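Local coordinates for trypsin-resistant surface T6 protein (Streptococcus pyogenes serotype M6, PDB 4P0D) that serves as the backbone pilin of this streptococcus, the subunit that probably polymerises through sortase-made linkages into the shaft of cell-wall-anchored pili, at residues A[10-15]-A[21-26]; A[60-65]-A[95-100]. The protein carries 1 engineered substitution. All blocks are in the same frame, centred on the assembly; numbering follows the deposited sequence.

Contact 1 of 2, residues A[10-15]-A[21-26]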
loop_
_atom_site.group_PDB
_atom_site.type_symbol
_atom_site.label_atom_id
_atom_site.label_comp_id
_atom_site.label_asym_id
_atom_site.label_seq_id
_atom_site.Cartn_x
_atom_site.Cartn_y
_atom_site.Cartn_z
ATOM N N LEU A 10 20.403 25.842 -25.958
ATOM C CA LEU A 10 20.465 24.509 -25.390
ATOM C C LEU A 10 19.033 24.112 -25.018
ATOM O O LEU A 10 18.357 24.814 -24.270
ATOM C CB LEU A 10 21.386 24.487 -24.163
ATOM C CG LEU A 10 22.814 24.939 -24.447
ATOM C CD1 LEU A 10 23.648 24.886 -23.174
ATOM C CD2 LEU A 10 23.436 24.097 -25.553
ATOM N N LYS A 11 18.585 22.990 -25.558
ATOM C CA LYS A 11 17.183 22.627 -25.508
ATOM C C LYS A 11 16.980 21.203 -25.003
ATOM O O LYS A 11 17.717 20.280 -25.351
ATOM C CB LYS A 11 16.577 22.806 -26.896
ATOM C CG LYS A 11 15.121 22.383 -27.025
ATOM C CD LYS A 11 14.596 22.753 -28.403
ATOM C CE LYS A 11 13.165 22.297 -28.615
ATOM N NZ LYS A 11 12.579 23.023 -29.779
ATOM N N ILE A 12 15.964 21.040 -24.174
ATOM C CA ILE A 12 15.577 19.742 -23.675
ATOM C C ILE A 12 14.128 19.494 -24.105
ATOM O O ILE A 12 13.267 20.351 -23.903
ATOM C CB ILE A 12 15.698 19.664 -22.147
ATOM C CG1 ILE A 12 17.150 19.929 -21.723
ATOM C CG2 ILE A 12 15.283 18.275 -21.657
ATOM C CD1 ILE A 12 17.321 20.230 -20.244
ATOM N N THR A 13 13.874 18.356 -24.740
ATOM C CA THR A 13 12.500 17.944 -25.067
ATOM C C THR A 13 12.046 16.741 -24.226
ATOM O O THR A 13 12.822 16.192 -23.430
ATOM C CB THR A 13 12.357 17.587 -26.552
ATOM O OG1 THR A 13 13.262 16.529 -26.845
ATOM C CG2 THR A 13 12.666 18.781 -27.423
ATOM N N ASN A 14 10.784 16.350 -24.397
ATOM C CA ASN A 14 10.199 15.217 -23.677
ATOM C C ASN A 14 10.170 15.410 -22.171
ATOM O O ASN A 14 10.386 14.464 -21.402
ATOM C CB ASN A 14 10.902 13.884 -24.022
ATOM C CG ASN A 14 10.038 12.673 -23.699
ATOM O OD1 ASN A 14 8.822 12.713 -23.910
ATOM N ND2 ASN A 14 10.644 11.604 -23.172
ATOM N N ILE A 15 9.842 16.625 -21.741
ATOM C CA ILE A 15 9.744 16.939 -20.332
ATOM C C ILE A 15 8.311 16.684 -19.872
ATOM O O ILE A 15 7.378 17.393 -20.268
ATOM C CB ILE A 15 10.148 18.397 -20.041
ATOM C CG1 ILE A 15 11.563 18.660 -20.559
ATOM C CG2 ILE A 15 10.089 18.683 -18.540
ATOM C CD1 ILE A 15 12.122 20.025 -20.214
ATOM N N VAL A 21 14.044 22.384 -13.718
ATOM C CA VAL A 21 15.231 22.159 -14.518
ATOM C C VAL A 21 16.322 23.137 -14.047
ATOM O O VAL A 21 16.114 24.367 -14.023
ATOM C CB VAL A 21 14.946 22.345 -16.022
ATOM C CG1 VAL A 21 16.196 22.067 -16.831
ATOM C CG2 VAL A 21 13.805 21.434 -16.461
ATOM N N THR A 22 17.457 22.571 -13.659
ATOM C CA THR A 22 18.623 23.326 -13.257
ATOM C C THR A 22 19.804 22.944 -14.143
ATOM O O THR A 22 20.093 21.761 -14.322
ATOM C CB THR A 22 18.987 23.047 -11.799
ATOM O OG1 THR A 22 17.810 23.091 -10.974
ATOM C CG2 THR A 22 20.005 24.079 -11.308
ATOM N N LEU A 23 20.488 23.945 -14.688
ATOM C CA LEU A 23 21.674 23.729 -15.497
ATOM C C LEU A 23 22.901 24.143 -14.671
ATOM O O LEU A 23 22.926 25.231 -14.086
ATOM C CB LEU A 23 21.600 24.517 -16.803
ATOM C CG LEU A 23 21.175 23.721 -18.038
ATOM C CD1 LEU A 23 19.778 23.124 -17.879
ATOM C CD2 LEU A 23 21.243 24.613 -19.276
ATOM N N TYR A 24 23.892 23.258 -14.603
ATOM C CA TYR A 24 25.116 23.538 -13.853
ATOM C C TYR A 24 26.258 23.635 -14.817
ATOM O O TYR A 24 26.572 22.665 -15.504
ATOM C CB TYR A 24 25.393 22.415 -12.863
ATOM C CG TYR A 24 24.270 22.179 -11.884
ATOM C CD1 TYR A 24 24.188 22.910 -10.715
ATOM C CD2 TYR A 24 23.296 21.203 -12.119
ATOM C CE1 TYR A 24 23.172 22.698 -9.801
ATOM C CE2 TYR A 24 22.270 20.990 -11.218
ATOM C CZ TYR A 24 22.212 21.740 -10.047
ATOM O OH TYR A 24 21.190 21.544 -9.109
ATOM N N LYS A 25 26.886 24.801 -14.896
ATOM C CA LYS A 25 27.985 24.960 -15.832
ATOM C C LYS A 25 29.246 24.281 -15.293
ATOM O O LYS A 25 29.782 24.690 -14.260
ATOM C CB LYS A 25 28.243 26.433 -16.109
ATOM C CG LYS A 25 29.223 26.702 -17.231
ATOM C CD LYS A 25 29.421 28.211 -17.263
ATOM C CE LYS A 25 29.984 28.725 -18.551
ATOM N NZ LYS A 25 29.861 30.214 -18.513
ATOM N N ILE A 26 29.707 23.273 -16.025
ATOM C CA ILE A 26 30.894 22.490 -15.671
ATOM C C ILE A 26 32.078 22.729 -16.604
ATOM O O ILE A 26 33.175 22.239 -16.334
ATOM C CB ILE A 26 30.588 20.972 -15.679
ATOM C CG1 ILE A 26 30.000 20.538 -17.021
ATOM C CG2 ILE A 26 29.629 20.645 -14.545
ATOM C CD1 ILE A 26 30.209 19.068 -17.345
#
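Part of the buried core of the immunoglobulin-like domain is formed here, where Ile12, near the end of strand 7-13, and Ile15, in the loop beyond it, face Val21 and Leu23 of strand 20-31. Ile12 and Val21 mark the nearest backbone approach, with their CA atoms 9.5 Å apart. No hydrogen bond joins 10-15 to 21-26; the contact is made by aliphatic branches meeting between the segments. Ile12 does most from its side. Its CG1 is anti to the carbonyl carbon (chi1 -60°) and the chain beyond it is nearly extended, which carries the end methyl inward. CD1 of Ile12 lies 4.0 Å from CG1 of Val21, the branch anti to the valine's backbone N, and the two side chains run past each other in opposite directions rather than meeting end on. The same CD1 of Ile12 also approaches CD1 of Leu23, more loosely, at 4.5 Å. Val21 works with both branches: its CG2 turns to the end methyl of Ile15, CD1, at 4.3 Å.

Around this cluster, Ile112 and Leu114 of strand 108-116 touch Ile12, while Leu23 also touches Val79 and Ala98. Strand 7-13 is itself paired by backbone bonds with Tyr88 and Ala86 on one neighbour and Gln139 and Ser141 on another. The side chain of Ile15 is about 7 Å from a bound calcium ion, whose site includes Ser82 and Thr85. Inward-facing aliphatic residues meeting without backbone pairing are characteristic of the hydrophobic interior of an immunoglobulin-like domain.

Contact 2 of 2, residues A[60-65]-A[95-100]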
loop_
_atom_site.group_PDB
_atom_site.type_symbol
_atom_site.label_atom_id
_atom_site.label_comp_id
_atom_site.label_asym_id
_atom_site.label_seq_id
_atom_site.Cartn_x
_atom_site.Cartn_y
_atom_site.Cartn_z
ATOM N N THR A 60 26.800 10.771 -15.064
ATOM C CA THR A 60 26.242 10.521 -13.733
ATOM C C THR A 60 27.258 10.816 -12.602
ATOM O O THR A 60 26.914 11.413 -11.583
ATOM C CB THR A 60 25.718 9.077 -13.625
ATOM O OG1 THR A 60 24.634 8.906 -14.538
ATOM C CG2 THR A 60 25.243 8.772 -12.226
ATOM N N THR A 61 28.499 10.382 -12.775
ATOM C CA THR A 61 29.574 10.702 -11.824
ATOM C C THR A 61 29.701 12.204 -11.532
ATOM O O THR A 61 29.833 12.612 -10.379
ATOM C CB THR A 61 30.901 10.125 -12.331
ATOM O OG1 THR A 61 30.748 8.709 -12.449
ATOM C CG2 THR A 61 32.067 10.427 -11.366
ATOM N N ILE A 62 29.642 13.028 -12.579
ATOM C CA ILE A 62 29.747 14.478 -12.426
ATOM C C ILE A 62 28.566 14.990 -11.622
ATOM O O ILE A 62 28.726 15.799 -10.708
ATOM C CB ILE A 62 29.803 15.187 -13.808
ATOM C CG1 ILE A 62 31.093 14.810 -14.535
ATOM C CG2 ILE A 62 29.700 16.697 -13.649
ATOM C CD1 ILE A 62 31.008 14.752 -16.044
ATOM N N ALA A 63 27.374 14.505 -11.959
ATOM C CA ALA A 63 26.149 14.903 -11.248
ATOM C C ALA A 63 26.246 14.551 -9.773
ATOM O O ALA A 63 25.884 15.359 -8.911
ATOM C CB ALA A 63 24.917 14.246 -11.876
ATOM N N ASN A 64 26.729 13.344 -9.478
ATOM C CA ASN A 64 26.978 12.949 -8.081
ATOM C C ASN A 64 27.838 14.013 -7.381
ATOM O O ASN A 64 27.519 14.463 -6.279
ATOM C CB ASN A 64 27.650 11.566 -8.003
ATOM C CG ASN A 64 26.756 10.439 -8.505
ATOM O OD1 ASN A 64 25.538 10.593 -8.630
ATOM N ND2 ASN A 64 27.360 9.309 -8.816
ATOM N N GLY A 65 28.903 14.442 -8.050
ATOM C CA GLY A 65 29.864 15.393 -7.476
ATOM C C GLY A 65 29.266 16.759 -7.254
ATOM O O GLY A 65 29.563 17.426 -6.269
ATOM N N VAL A 95 29.715 24.135 -21.363
ATOM C CA VAL A 95 29.288 22.750 -21.147
ATOM C C VAL A 95 28.513 22.707 -19.843
ATOM O O VAL A 95 28.964 23.260 -18.844
ATOM C CB VAL A 95 30.512 21.818 -21.051
ATOM C CG1 VAL A 95 30.091 20.355 -21.112
ATOM C CG2 VAL A 95 31.502 22.136 -22.163
ATOM N N TYR A 96 27.352 22.062 -19.865
ATOM C CA TYR A 96 26.444 21.997 -18.717
ATOM C C TYR A 96 25.969 20.575 -18.408
ATOM O O TYR A 96 25.849 19.737 -19.280
ATOM C CB TYR A 96 25.180 22.846 -18.972
ATOM C CG TYR A 96 25.411 24.328 -19.148
ATOM C CD1 TYR A 96 25.791 24.850 -20.378
ATOM C CD2 TYR A 96 25.241 25.211 -18.078
ATOM C CE1 TYR A 96 26.005 26.201 -20.539
ATOM C CE2 TYR A 96 25.448 26.568 -18.235
ATOM C CZ TYR A 96 25.828 27.050 -19.469
ATOM O OH TYR A 96 26.038 28.390 -19.628
ATOM N N ILE A 97 25.664 20.335 -17.145
ATOM C CA ILE A 97 24.858 19.184 -16.747
ATOM C C ILE A 97 23.491 19.731 -16.391
ATOM O O ILE A 97 23.395 20.652 -15.592
ATOM C CB ILE A 97 25.449 18.493 -15.506
ATOM C CG1 ILE A 97 26.814 17.880 -15.841
ATOM C CG2 ILE A 97 24.498 17.422 -14.968
ATOM C CD1 ILE A 97 26.798 16.862 -16.961
ATOM N N ALA A 98 22.439 19.162 -16.979
ATOM C CA ALA A 98 21.083 19.514 -16.594
ATOM C C ALA A 98 20.510 18.414 -15.712
ATOM O O ALA A 98 20.629 17.232 -16.040
ATOM C CB ALA A 98 20.231 19.727 -17.835
ATOM N N LEU A 99 19.934 18.808 -14.579
ATOM C CA LEU A 99 19.151 17.914 -13.732
ATOM C C LEU A 99 17.673 18.342 -13.705
ATOM O O LEU A 99 17.341 19.531 -13.474
ATOM C CB LEU A 99 19.697 17.857 -12.301
ATOM C CG LEU A 99 21.151 17.368 -12.156
ATOM C CD1 LEU A 99 21.578 17.431 -10.690
ATOM C CD2 LEU A 99 21.348 15.960 -12.711
ATOM N N LEU A 100 16.804 17.357 -13.924
ATOM C CA LEU A 100 15.355 17.545 -13.853
ATOM C C LEU A 100 14.847 16.845 -12.587
ATOM O O LEU A 100 14.993 15.612 -12.452
ATOM C CB LEU A 100 14.676 16.978 -15.106
ATOM C CG LEU A 100 15.054 17.629 -16.452
ATOM C CD1 LEU A 100 16.236 16.926 -17.112
ATOM C CD2 LEU A 100 13.875 17.600 -17.414
#
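No ring or amide plane lies across this contact: Ile62 and Ala63 of the helix meet Ile97 and Leu99 of the strand entirely through aliphatic groups. Of the flat groups nearby, the ring of Tyr96 extends from the other face of the strand, where it meets Tyr88 edge-to-face and touches Leu10 and Leu23, and the side chain of Asn64 leaves the helix away from the strand. Segment 60-65 runs across segment 95-100 at 76°, with the two axes 9.6 Å apart at closest approach, and Ala63 and Ile97 have the nearest CA atoms, at 7.1 Å. The small side chain of Ala63 is consistent with this close approach.

Ile97 is the residue most deeply engaged. Its CG1, anti to the carbonyl carbon, packs 3.8 Å from the branch methyl CG2 of Ile62, and the two isoleucines cross obliquely. CG1 of Ile97 makes the closest approach to Ile62, with CD1 a little farther off. The other branch of Ile97, CG2, looks toward the CB of Ala63 at 4.5 Å. CB of Ala63 is approached more closely by CD2 of Leu99, at 4.0 Å, and so touches both strand residues.

The side of the helix turned from the strand is bound to the next part of the molecule: Thr60 OG1 hydrogen-bonds to Thr184 OG1, and Asn64 ND2 to Glu186 O, both in the Cna-B-like domain. A helix laid steeply across the outer face of a β-sheet, held by apolar contacts alone between these two segments, decorates the immunoglobulin-like domain here.

Contacts 1 and 2 lie within the N-terminal immunoglobulin-like domain, their centres about 10 Å apart, and come in series along the chain, the first closing before the second opens. Strands 20-31 and 94-101 join them as antiparallel neighbours: the backbone N of Tyr24 probably donates to O of Ile97 (2.8 Å), and N of Ile26 to O of Val95 (2.9 Å). Strand 94-101 therefore has two packed faces. Ala98 and Tyr96 face the interior with contact 1, and Ile97 and Leu99 take helix 56-68 outside. The sheet thus connects the domain core to a helix that contacts the middle domain of the pilin.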